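Local coordinates for GNA33 (Neisseria gonorrhoeae FA 1090, PDB 2G5D), which probably cleaves peptidoglycan strands as an exolytic transglycosylase, leaving a 1,6-anhydro bond on the N-acetylmuramic acid residue, at residues Leu114-Gly120 / Gln402-Tyr407; Glu123-Asp129 / Ser245-Pro251; Ala136-Gly142 / Pro226-Glu232; Gly336-Ile342 / Arg384-Gly390. One frame throughout, in Å; residues are numbered along the deposited sequence.

Interaction 1 of 4, residues Leu114-Gly120 / Gln402-Tyr407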
# COMPACT_ATOMS: atom_id res chain seq x y z
N LEU A 114 13.51 -7.69 19.11
CA LEU A 114 14.02 -7.45 17.77
C LEU A 114 13.15 -8.13 16.71
O LEU A 114 13.15 -7.73 15.54
CB LEU A 114 15.49 -7.92 17.67
CG LEU A 114 16.53 -7.04 18.39
CD1 LEU A 114 17.91 -7.64 18.31
CD2 LEU A 114 16.54 -5.60 17.83
N ALA A 115 12.42 -9.16 17.12
CA ALA A 115 11.66 -9.98 16.18
C ALA A 115 10.30 -9.38 15.90
O ALA A 115 9.59 -8.98 16.84
CB ALA A 115 11.52 -11.41 16.71
N GLY A 116 9.94 -9.33 14.63
CA GLY A 116 8.65 -8.77 14.21
C GLY A 116 8.06 -9.53 13.04
O GLY A 116 8.49 -10.64 12.70
N THR A 117 7.06 -8.93 12.41
CA THR A 117 6.27 -9.63 11.40
C THR A 117 6.46 -9.04 10.01
O THR A 117 6.37 -7.83 9.82
CB THR A 117 4.76 -9.72 11.80
OG1 THR A 117 4.63 -10.46 13.03
CG2 THR A 117 3.93 -10.42 10.71
N VAL A 118 6.76 -9.92 9.07
CA VAL A 118 6.82 -9.60 7.65
C VAL A 118 5.70 -10.32 6.91
O VAL A 118 5.57 -11.55 6.98
CB VAL A 118 8.21 -9.90 7.02
CG1 VAL A 118 8.26 -9.43 5.54
CG2 VAL A 118 9.32 -9.19 7.81
N THR A 119 4.88 -9.52 6.23
CA THR A 119 3.88 -10.03 5.29
C THR A 119 4.20 -9.49 3.89
O THR A 119 5.19 -8.76 3.70
CB THR A 119 2.45 -9.64 5.71
OG1 THR A 119 2.41 -8.24 6.02
CG2 THR A 119 2.02 -10.42 6.94
N GLY A 120 3.38 -9.87 2.92
CA GLY A 120 3.64 -9.49 1.53
C GLY A 120 2.43 -8.94 0.80
O GLY A 120 1.30 -9.38 1.03
N GLN A 402 3.60 -15.12 2.28
CA GLN A 402 4.44 -14.40 3.21
C GLN A 402 3.78 -14.10 4.56
O GLN A 402 2.88 -13.24 4.66
CB GLN A 402 4.93 -13.11 2.57
CG GLN A 402 5.95 -12.41 3.41
CD GLN A 402 7.14 -12.03 2.63
OE1 GLN A 402 7.06 -11.21 1.71
NE2 GLN A 402 8.29 -12.61 2.98
N LYS A 403 4.23 -14.83 5.58
CA LYS A 403 3.89 -14.57 6.99
C LYS A 403 5.02 -15.08 7.90
O LYS A 403 4.96 -16.21 8.41
CB LYS A 403 2.53 -15.17 7.37
CG LYS A 403 1.96 -16.24 6.41
CD LYS A 403 2.33 -17.67 6.78
CE LYS A 403 1.89 -18.62 5.66
NZ LYS A 403 2.07 -20.06 6.00
N THR A 404 6.03 -14.23 8.08
CA THR A 404 7.35 -14.63 8.60
C THR A 404 7.87 -13.71 9.71
O THR A 404 7.55 -12.52 9.77
CB THR A 404 8.45 -14.64 7.48
OG1 THR A 404 8.54 -13.35 6.85
CG2 THR A 404 8.16 -15.68 6.42
N THR A 405 8.71 -14.28 10.58
CA THR A 405 9.50 -13.48 11.51
C THR A 405 10.52 -12.66 10.71
O THR A 405 11.07 -13.14 9.71
CB THR A 405 10.24 -14.38 12.53
OG1 THR A 405 9.27 -15.12 13.28
CG2 THR A 405 11.07 -13.55 13.49
N GLY A 406 10.76 -11.43 11.14
CA GLY A 406 11.77 -10.62 10.52
C GLY A 406 12.39 -9.63 11.48
O GLY A 406 11.83 -9.32 12.53
N TYR A 407 13.57 -9.15 11.09
CA TYR A 407 14.34 -8.18 11.85
C TYR A 407 14.54 -6.98 10.97
O TYR A 407 14.70 -7.13 9.76
CB TYR A 407 15.70 -8.77 12.22
CG TYR A 407 15.53 -10.00 13.06
CD1 TYR A 407 15.64 -11.27 12.49
CD2 TYR A 407 15.22 -9.90 14.40
CE1 TYR A 407 15.45 -12.41 13.26
CE2 TYR A 407 15.05 -11.03 15.19
CZ TYR A 407 15.15 -12.28 14.61
OH TYR A 407 14.98 -13.40 15.39
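An antiparallel beta ladder joins strand 116-120 to strand 403-407, with Gly-116 facing Gly-406 and Val-118 facing Thr-404 as hydrogen-bonded pairs. Val-118 N gives a nearly straight bond to Thr-404 O (2.8 Å, 172° at the hydrogen), and Thr-404 N returns one to Val-118 O at 2.9 Å. At the glycine pair, Gly-116 N reaches Gly-406 O at 2.8 Å, and Gly-406 N bonds back to Gly-116 O. This ladder belongs to the barrel of the 3D domain, a member of the double-psi beta-barrel clan; the far side of strand 116-120 is bonded in turn to strand 384-391. On the face shared by Val-118 and Thr-404, Val-118 sets CG1 anti to its N (chi1 -175°), which leaves CG2 3.9 Å from Gly-406 CA, room that a residue without a side chain provides. Val-118 also packs on Val-355 and Thr-357 of strand 352-358. Thr-404 OG1 sits 3.5 Å from Val-118 CB, its hydroxyl engaged with Thr-357. The Gln-402 side chain crosses Val-118 at a slant, Gln-402 CD 4.1 Å from Val-118 CG1, and its OE1 is held by Trp-389 NE1. At the other end of the ladder the Tyr-407 ring lies against the segment leading into strand 116-120: CD2 meets Leu-114 O obliquely at 3.2 Å, while CE2 rests on CA and CB of Ala-115.

Interaction 2 of 4, residues Glu123-Asp129 / Ser245-Pro251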
# COMPACT_ATOMS: atom_id res chain seq x y z
N GLU A 123 0.79 -6.01 -6.76
CA GLU A 123 -0.09 -5.37 -7.72
C GLU A 123 -0.71 -6.41 -8.66
O GLU A 123 -0.01 -7.00 -9.49
CB GLU A 123 0.66 -4.29 -8.51
CG GLU A 123 -0.26 -3.54 -9.49
CD GLU A 123 0.47 -2.55 -10.38
OE1 GLU A 123 1.72 -2.56 -10.41
OE2 GLU A 123 -0.20 -1.77 -11.08
N PRO A 124 -2.02 -6.66 -8.54
CA PRO A 124 -2.61 -7.69 -9.42
C PRO A 124 -2.70 -7.30 -10.90
O PRO A 124 -2.87 -6.12 -11.23
CB PRO A 124 -4.00 -7.91 -8.83
CG PRO A 124 -4.32 -6.65 -8.11
CD PRO A 124 -3.02 -6.05 -7.64
N VAL A 125 -2.55 -8.31 -11.76
CA VAL A 125 -2.90 -8.23 -13.19
C VAL A 125 -4.23 -8.97 -13.39
O VAL A 125 -4.41 -10.08 -12.93
CB VAL A 125 -1.78 -8.84 -14.10
CG1 VAL A 125 -2.20 -8.89 -15.59
CG2 VAL A 125 -0.53 -8.03 -13.97
N LEU A 126 -5.19 -8.34 -14.06
CA LEU A 126 -6.42 -9.07 -14.37
C LEU A 126 -6.85 -8.88 -15.81
O LEU A 126 -6.73 -7.80 -16.36
CB LEU A 126 -7.56 -8.78 -13.38
CG LEU A 126 -7.91 -7.41 -12.79
CD1 LEU A 126 -9.36 -7.38 -12.36
CD2 LEU A 126 -6.96 -7.05 -11.59
N LYS A 127 -7.32 -9.96 -16.42
CA LYS A 127 -7.84 -9.92 -17.79
C LYS A 127 -9.02 -8.93 -17.88
O LYS A 127 -9.87 -8.86 -17.00
CB LYS A 127 -8.28 -11.31 -18.24
CG LYS A 127 -7.17 -12.34 -18.34
CD LYS A 127 -7.77 -13.71 -18.64
CE LYS A 127 -6.71 -14.72 -19.00
NZ LYS A 127 -7.34 -15.96 -19.57
N GLY A 128 -9.03 -8.14 -18.95
CA GLY A 128 -10.04 -7.10 -19.11
C GLY A 128 -9.85 -6.35 -20.40
O GLY A 128 -9.08 -6.78 -21.26
N ASP A 129 -10.54 -5.21 -20.54
CA ASP A 129 -10.45 -4.40 -21.76
C ASP A 129 -10.73 -2.93 -21.45
O ASP A 129 -11.22 -2.60 -20.39
CB ASP A 129 -11.43 -4.93 -22.82
CG ASP A 129 -10.82 -5.02 -24.23
OD1 ASP A 129 -10.01 -4.16 -24.62
OD2 ASP A 129 -11.18 -5.98 -24.95
N SER A 245 -4.78 -1.07 -6.15
CA SER A 245 -4.36 -0.76 -7.51
C SER A 245 -4.25 -2.03 -8.33
O SER A 245 -4.25 -3.15 -7.80
CB SER A 245 -3.02 -0.02 -7.50
OG SER A 245 -2.03 -0.82 -6.88
N GLY A 246 -4.16 -1.87 -9.64
CA GLY A 246 -4.00 -3.02 -10.48
C GLY A 246 -3.76 -2.63 -11.91
O GLY A 246 -3.54 -1.46 -12.23
N ARG A 247 -3.82 -3.63 -12.77
CA ARG A 247 -3.47 -3.48 -14.16
C ARG A 247 -4.38 -4.41 -14.94
O ARG A 247 -4.43 -5.61 -14.66
CB ARG A 247 -2.00 -3.90 -14.32
CG ARG A 247 -1.18 -3.05 -15.22
CD ARG A 247 0.24 -3.56 -15.25
NE ARG A 247 1.01 -3.09 -14.10
CZ ARG A 247 2.33 -2.96 -14.09
NH1 ARG A 247 3.04 -3.26 -15.17
NH2 ARG A 247 2.95 -2.52 -13.00
N LEU A 248 -5.13 -3.86 -15.90
CA LEU A 248 -5.89 -4.71 -16.83
C LEU A 248 -4.98 -5.23 -17.93
O LEU A 248 -4.22 -4.47 -18.50
CB LEU A 248 -7.08 -3.96 -17.44
CG LEU A 248 -8.16 -3.38 -16.52
CD1 LEU A 248 -9.18 -2.59 -17.37
CD2 LEU A 248 -8.87 -4.45 -15.65
N LYS A 249 -5.03 -6.53 -18.19
CA LYS A 249 -4.29 -7.10 -19.32
C LYS A 249 -5.28 -7.40 -20.43
O LYS A 249 -6.08 -8.33 -20.31
CB LYS A 249 -3.49 -8.35 -18.93
CG LYS A 249 -2.70 -9.00 -20.08
CD LYS A 249 -1.39 -9.61 -19.58
CE LYS A 249 -0.49 -10.05 -20.72
NZ LYS A 249 0.94 -9.77 -20.42
N THR A 250 -5.22 -6.59 -21.49
CA THR A 250 -6.18 -6.67 -22.61
C THR A 250 -5.90 -7.93 -23.45
O THR A 250 -4.80 -8.46 -23.37
CB THR A 250 -6.17 -5.37 -23.48
OG1 THR A 250 -4.99 -5.32 -24.30
CG2 THR A 250 -6.28 -4.11 -22.61
N PRO A 251 -6.89 -8.41 -24.24
CA PRO A 251 -6.69 -9.65 -24.99
C PRO A 251 -5.43 -9.71 -25.87
O PRO A 251 -4.94 -10.81 -26.18
CB PRO A 251 -7.97 -9.76 -25.85
CG PRO A 251 -9.00 -9.01 -25.05
CD PRO A 251 -8.25 -7.85 -24.46
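Val-125, Leu-126 and Lys-127 run parallel to Arg-247, Leu-248 and Lys-249, pair by pair, and the backbone bonds come first. Leu-126 spans Leu-248: its N donates to Arg-247 O (2.9 Å, 166° at the hydrogen), and its O accepts Lys-249 N at 2.8 Å. Beyond it the ladder relaxes, Gly-128 N lying 3.3 Å from Lys-249 O; before it, Arg-247 N makes only a weak bond to Pro-124 O. CA-H groups fill in between, notably Thr-250 CA, 3.2 Å from Gly-128 O. Ser-245 O, buried without a polar partner, lies against Pro-124 CD.

One salt bridge adds charge to this. With its CG trans to the backbone N (chi1 -177°), Glu-123 stretches out fully and brings OE1 to the guanidinium edge of Arg-247, 2.9 Å from NH2. The two side chains cross at about a right angle and the flat groups are turned 67° apart, with OE1 met from above the carboxylate plane. Asp-324 takes Arg-247 NH1, and Tyr-391 adds a cation-pi contact, so the guanidinium is fixed from several directions.

Apolar packing divides between the faces. Val-125 CG1 presses on Lys-249 CB at 3.6 Å, while the lysine amine goes on to Tyr-255 OH. On the opposite face Leu-126 CG touches Leu-248 CD2 at 4.2 Å, and Leu-126 also packs against Glu-236 and Met-240 of helix 234-243. The parallel pairing, next to the antiparallel pairings of 116-129 with 227-231 and 246-249 with 255-263, is consistent with a small mixed barrel in the MltA-specific insert domain.

Interaction 3 of 4, residues Ala136-Gly142 / Pro226-Glu232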
# COMPACT_ATOMS: atom_id res chain seq x y z
N ALA A 136 -15.42 -9.14 -21.27
CA ALA A 136 -15.13 -8.14 -20.24
C ALA A 136 -16.35 -7.26 -19.96
O ALA A 136 -16.58 -6.27 -20.66
CB ALA A 136 -13.90 -7.29 -20.65
N ARG A 137 -17.09 -7.62 -18.91
CA ARG A 137 -18.42 -7.07 -18.62
C ARG A 137 -18.49 -6.21 -17.33
O ARG A 137 -19.53 -5.61 -17.05
CB ARG A 137 -19.43 -8.21 -18.48
CG ARG A 137 -19.66 -9.06 -19.73
CD ARG A 137 -19.58 -10.56 -19.43
NE ARG A 137 -20.53 -11.02 -18.41
CZ ARG A 137 -20.37 -12.09 -17.64
NH1 ARG A 137 -19.27 -12.84 -17.75
NH2 ARG A 137 -21.29 -12.41 -16.74
N PHE A 138 -17.41 -6.14 -16.55
CA PHE A 138 -17.46 -5.52 -15.22
C PHE A 138 -16.72 -4.20 -15.16
O PHE A 138 -15.48 -4.18 -15.14
CB PHE A 138 -16.94 -6.49 -14.14
CG PHE A 138 -17.74 -7.76 -14.05
CD1 PHE A 138 -17.42 -8.86 -14.86
CD2 PHE A 138 -18.83 -7.86 -13.19
CE1 PHE A 138 -18.18 -10.04 -14.80
CE2 PHE A 138 -19.59 -9.04 -13.12
CZ PHE A 138 -19.26 -10.13 -13.93
N PRO A 139 -17.47 -3.09 -15.11
CA PRO A 139 -16.87 -1.74 -15.15
C PRO A 139 -15.97 -1.41 -13.94
O PRO A 139 -16.31 -1.74 -12.80
CB PRO A 139 -18.10 -0.83 -15.17
CG PRO A 139 -19.18 -1.63 -14.53
CD PRO A 139 -18.93 -3.03 -14.97
N ILE A 140 -14.83 -0.78 -14.21
CA ILE A 140 -13.98 -0.17 -13.18
C ILE A 140 -14.32 1.30 -13.21
O ILE A 140 -14.15 1.96 -14.24
CB ILE A 140 -12.44 -0.35 -13.44
CG1 ILE A 140 -11.97 -1.80 -13.22
CG2 ILE A 140 -11.59 0.57 -12.50
CD1 ILE A 140 -12.62 -2.84 -14.06
N TYR A 141 -14.80 1.82 -12.08
CA TYR A 141 -15.21 3.21 -11.99
C TYR A 141 -14.13 4.11 -11.40
O TYR A 141 -13.43 3.73 -10.46
CB TYR A 141 -16.46 3.36 -11.13
CG TYR A 141 -17.68 2.63 -11.61
CD1 TYR A 141 -18.05 1.42 -11.04
CD2 TYR A 141 -18.51 3.18 -12.60
CE1 TYR A 141 -19.18 0.74 -11.45
CE2 TYR A 141 -19.66 2.52 -13.02
CZ TYR A 141 -19.99 1.30 -12.44
OH TYR A 141 -21.11 0.63 -12.85
N GLY A 142 -14.02 5.31 -11.96
CA GLY A 142 -13.28 6.39 -11.34
C GLY A 142 -14.19 7.14 -10.38
O GLY A 142 -15.31 6.70 -10.12
N PRO A 226 -17.24 7.98 -14.42
CA PRO A 226 -16.36 7.53 -15.51
C PRO A 226 -15.98 6.06 -15.32
O PRO A 226 -15.77 5.62 -14.19
CB PRO A 226 -15.12 8.43 -15.37
CG PRO A 226 -15.15 8.92 -13.98
CD PRO A 226 -16.60 9.02 -13.59
N ILE A 227 -15.97 5.31 -16.42
CA ILE A 227 -15.53 3.92 -16.43
C ILE A 227 -14.15 3.84 -17.09
O ILE A 227 -13.95 4.31 -18.21
CB ILE A 227 -16.56 3.01 -17.14
CG1 ILE A 227 -17.87 2.98 -16.35
CG2 ILE A 227 -16.02 1.59 -17.31
CD1 ILE A 227 -19.11 2.86 -17.22
N LEU A 228 -13.19 3.24 -16.38
CA LEU A 228 -11.81 3.19 -16.84
C LEU A 228 -11.52 1.95 -17.68
O LEU A 228 -10.48 1.85 -18.32
CB LEU A 228 -10.84 3.27 -15.66
CG LEU A 228 -11.09 4.34 -14.57
CD1 LEU A 228 -10.06 4.20 -13.48
CD2 LEU A 228 -11.09 5.75 -15.12
N GLY A 229 -12.46 1.02 -17.69
CA GLY A 229 -12.28 -0.23 -18.39
C GLY A 229 -13.16 -1.28 -17.77
O GLY A 229 -13.98 -0.97 -16.89
N TYR A 230 -13.00 -2.51 -18.24
CA TYR A 230 -13.86 -3.62 -17.86
C TYR A 230 -13.02 -4.84 -17.50
O TYR A 230 -12.08 -5.17 -18.21
CB TYR A 230 -14.85 -3.94 -18.99
CG TYR A 230 -15.89 -2.86 -19.19
CD1 TYR A 230 -15.58 -1.70 -19.91
CD2 TYR A 230 -17.16 -2.98 -18.65
CE1 TYR A 230 -16.52 -0.69 -20.08
CE2 TYR A 230 -18.11 -1.98 -18.81
CZ TYR A 230 -17.78 -0.84 -19.52
OH TYR A 230 -18.72 0.16 -19.69
N ALA A 231 -13.38 -5.50 -16.40
CA ALA A 231 -12.73 -6.74 -15.97
C ALA A 231 -13.52 -7.96 -16.44
O ALA A 231 -14.75 -7.92 -16.55
CB ALA A 231 -12.59 -6.75 -14.45
N GLU A 232 -12.82 -9.07 -16.69
CA GLU A 232 -13.50 -10.30 -17.08
C GLU A 232 -14.20 -10.96 -15.89
O GLU A 232 -15.35 -11.43 -16.01
CB GLU A 232 -12.53 -11.29 -17.74
CG GLU A 232 -12.17 -10.94 -19.18
CD GLU A 232 -11.35 -12.00 -19.87
OE1 GLU A 232 -10.64 -11.65 -20.84
OE2 GLU A 232 -11.40 -13.17 -19.43
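Two consecutive residues, Arg-137 and Phe-138, face the single Ala-231 in a classic beta bulge. Ala-231 O takes Phe-138 N at 3.2 Å and, weakly, Arg-137 N as well; Ala-231 N answers to Phe-138 O at 2.8 Å. The Phe-138 ring turns its edge to this same carbonyl, with CD1 3.3 Å from Ala-231 O, and CE1 reaches on to Glu-232 O. Tyr-230 fits into the bulge, its ring edge level with Arg-137 O and Phe-138 N, and CE2 touches Pro-139 CB at 3.8 Å. Pro-139 CB also rests on one face of the Tyr-141 ring, toward the rim. Beside it Tyr-141 and Ile-227 lie alongside each other, pointing the same way.

On the other face Ile-140 has CG1 beside its backbone N (chi1 -72°), which carries CD1 to within 3.9 Å of Ala-231 CB, beside Leu-237 of helix 234-243. Its backbone is gripped twice, Ile-140 N by Gly-229 O at 2.8 Å and Ile-140 O by Leu-228 N at 2.7 Å, whereas the buried Gly-229 N has no partner. Tyr-141 also bonds to the backbone of Phe-315, a link that would close a ring of strands, consistent with a small beta-barrel in the MltA-specific insert domain.

Interaction 4 of 4, residues Gly336-Ile342 / Arg384-Gly390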
# COMPACT_ATOMS: atom_id res chain seq x y z
N GLY A 336 9.09 -3.26 -7.38
CA GLY A 336 8.95 -4.66 -6.94
C GLY A 336 10.19 -5.20 -6.27
O GLY A 336 11.31 -5.08 -6.81
N GLU A 337 9.98 -5.77 -5.07
CA GLU A 337 11.03 -6.42 -4.26
C GLU A 337 11.99 -5.52 -3.50
O GLU A 337 12.83 -6.04 -2.74
CB GLU A 337 11.85 -7.39 -5.11
CG GLU A 337 11.14 -8.66 -5.43
CD GLU A 337 11.96 -9.54 -6.33
OE1 GLU A 337 11.57 -9.72 -7.48
OE2 GLU A 337 13.01 -10.05 -5.89
N TYR A 338 11.85 -4.20 -3.69
CA TYR A 338 12.74 -3.17 -3.15
C TYR A 338 11.98 -2.03 -2.48
O TYR A 338 12.50 -0.94 -2.28
CB TYR A 338 13.73 -2.68 -4.24
CG TYR A 338 14.78 -3.73 -4.47
CD1 TYR A 338 14.63 -4.71 -5.46
CD2 TYR A 338 15.89 -3.79 -3.63
CE1 TYR A 338 15.59 -5.74 -5.59
CE2 TYR A 338 16.85 -4.79 -3.77
CZ TYR A 338 16.70 -5.75 -4.73
OH TYR A 338 17.68 -6.71 -4.81
N ALA A 339 10.73 -2.31 -2.14
CA ALA A 339 9.89 -1.37 -1.40
C ALA A 339 9.03 -2.11 -0.39
O ALA A 339 8.75 -3.31 -0.53
CB ALA A 339 9.01 -0.53 -2.35
N GLY A 340 8.64 -1.41 0.65
CA GLY A 340 7.76 -1.99 1.65
C GLY A 340 6.87 -0.99 2.34
O GLY A 340 7.12 0.21 2.27
N ALA A 341 5.82 -1.51 2.97
CA ALA A 341 4.96 -0.70 3.84
C ALA A 341 5.35 -0.86 5.32
O ALA A 341 5.65 -1.97 5.79
CB ALA A 341 3.45 -1.02 3.62
N ILE A 342 5.28 0.26 6.05
CA ILE A 342 5.73 0.34 7.44
C ILE A 342 4.72 1.12 8.30
O ILE A 342 3.74 1.65 7.80
CB ILE A 342 7.16 1.00 7.56
CG1 ILE A 342 7.28 2.25 6.68
CG2 ILE A 342 8.26 0.02 7.14
CD1 ILE A 342 6.50 3.51 7.21
N ARG A 384 7.65 -4.26 11.73
CA ARG A 384 6.46 -4.69 10.97
C ARG A 384 6.57 -4.21 9.52
O ARG A 384 6.50 -3.01 9.26
CB ARG A 384 5.18 -4.18 11.66
CG ARG A 384 3.84 -4.69 11.09
CD ARG A 384 3.64 -6.20 11.28
NE ARG A 384 2.42 -6.60 10.59
CZ ARG A 384 2.39 -7.06 9.35
NH1 ARG A 384 3.52 -7.25 8.66
NH2 ARG A 384 1.22 -7.36 8.81
N VAL A 385 6.72 -5.15 8.59
CA VAL A 385 6.89 -4.80 7.16
C VAL A 385 5.93 -5.53 6.20
O VAL A 385 5.84 -6.77 6.19
CB VAL A 385 8.38 -5.02 6.67
CG1 VAL A 385 8.54 -4.59 5.17
CG2 VAL A 385 9.36 -4.24 7.57
N ASP A 386 5.22 -4.77 5.37
CA ASP A 386 4.50 -5.39 4.26
C ASP A 386 5.41 -5.27 3.05
O ASP A 386 5.70 -4.18 2.55
CB ASP A 386 3.15 -4.72 4.01
CG ASP A 386 2.07 -5.69 3.52
OD1 ASP A 386 2.22 -6.92 3.66
OD2 ASP A 386 1.06 -5.20 3.00
N TYR A 387 5.89 -6.42 2.60
CA TYR A 387 6.94 -6.50 1.61
C TYR A 387 6.30 -6.43 0.23
O TYR A 387 5.46 -7.28 -0.10
CB TYR A 387 7.71 -7.81 1.84
CG TYR A 387 8.92 -7.96 0.97
CD1 TYR A 387 10.16 -7.52 1.39
CD2 TYR A 387 8.82 -8.54 -0.28
CE1 TYR A 387 11.29 -7.63 0.57
CE2 TYR A 387 9.94 -8.66 -1.11
CZ TYR A 387 11.16 -8.21 -0.67
OH TYR A 387 12.25 -8.36 -1.48
N PHE A 388 6.63 -5.41 -0.57
CA PHE A 388 6.00 -5.27 -1.88
C PHE A 388 6.70 -6.15 -2.92
O PHE A 388 7.87 -5.96 -3.24
CB PHE A 388 5.92 -3.79 -2.34
CG PHE A 388 5.25 -3.63 -3.68
CD1 PHE A 388 3.91 -3.99 -3.86
CD2 PHE A 388 5.97 -3.16 -4.78
CE1 PHE A 388 3.30 -3.89 -5.08
CE2 PHE A 388 5.36 -3.05 -6.00
CZ PHE A 388 4.02 -3.40 -6.16
N TRP A 389 5.95 -7.12 -3.44
CA TRP A 389 6.53 -8.09 -4.36
C TRP A 389 6.55 -7.70 -5.84
O TRP A 389 7.28 -8.31 -6.61
CB TRP A 389 5.89 -9.47 -4.16
CG TRP A 389 6.49 -10.21 -3.00
CD1 TRP A 389 5.93 -10.41 -1.76
CD2 TRP A 389 7.77 -10.85 -2.96
NE1 TRP A 389 6.78 -11.15 -0.96
CE2 TRP A 389 7.92 -11.44 -1.68
CE3 TRP A 389 8.82 -10.99 -3.89
CZ2 TRP A 389 9.07 -12.14 -1.30
CZ3 TRP A 389 9.96 -11.72 -3.51
CH2 TRP A 389 10.08 -12.27 -2.23
N GLY A 390 5.81 -6.67 -6.22
CA GLY A 390 5.75 -6.26 -7.62
C GLY A 390 4.40 -6.61 -8.23
O GLY A 390 3.44 -6.89 -7.51
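Glu-337 leans on Trp-389 obliquely, CG 3.6 Å from CE3, with its carboxylate plane 38° from that of the indole. One face of the indole carries Tyr-387 CE2, 3.4 Å above its centre, and Trp-389 CG in turn lies in plane at the tyrosine's edge. The Phe-388 ring has Gly-390 N over the centre of one face, and Gly-336 CA approaches it obliquely. In Tyr-387 a chi1 of -174° turns the ring away from its own N and sends the hydroxyl across to the turn before strand 339-342: OH is 2.7 Å from Glu-337 O. Arg-368 binds both this hydroxyl and the Glu-337 carboxylate, while Gln-402 holds Trp-389 NE1.

The backbones pair as an antiparallel ladder. Glu-337 N reaches Phe-388 O at 2.8 Å, and Phe-388 N bonds to Ala-339 O. Ala-341 and Asp-386 exchange two bonds, the shorter from Ala-341 N to Asp-386 O at 2.7 Å. Ala-341 CB touches Asp-386 CB at 3.7 Å. Asp-386 OD1 turns away to Thr-119 OG1. Gly-340, next to Ala-341, faces Tyr-387, and its CA is 3.1 Å from Asp-386 O. This antiparallel pair is a buried part of the sheet of the 3D domain, flanked by strands 365-375 and 116-129; the domain's clan is that of the double-psi beta-barrels.

In the fold
Strand 116-129 supplies interactions 1 and 2, whose centres are about 29 Å apart, and borders strands of 3 and 4. Interactions 1 and 4 lie about 11 Å apart, centre to centre, in the 3D barrel, bonded through Thr-119 O to Tyr-387 N at 2.7 Å. Interactions 2 and 3, also about 11 Å apart, share the insert domain, where Asp-129 O meets Tyr-230 N at 2.8 Å. Between the two pairs, Glu-123 N bonds to Gly-390 O at 2.9 Å, linking interactions 2 and 4. The strand, interrupted by a bulge or short loop, runs from the 3D-domain sheet into the insert domain, so it is one covalent connection between the two parts whose relative movement has been studied.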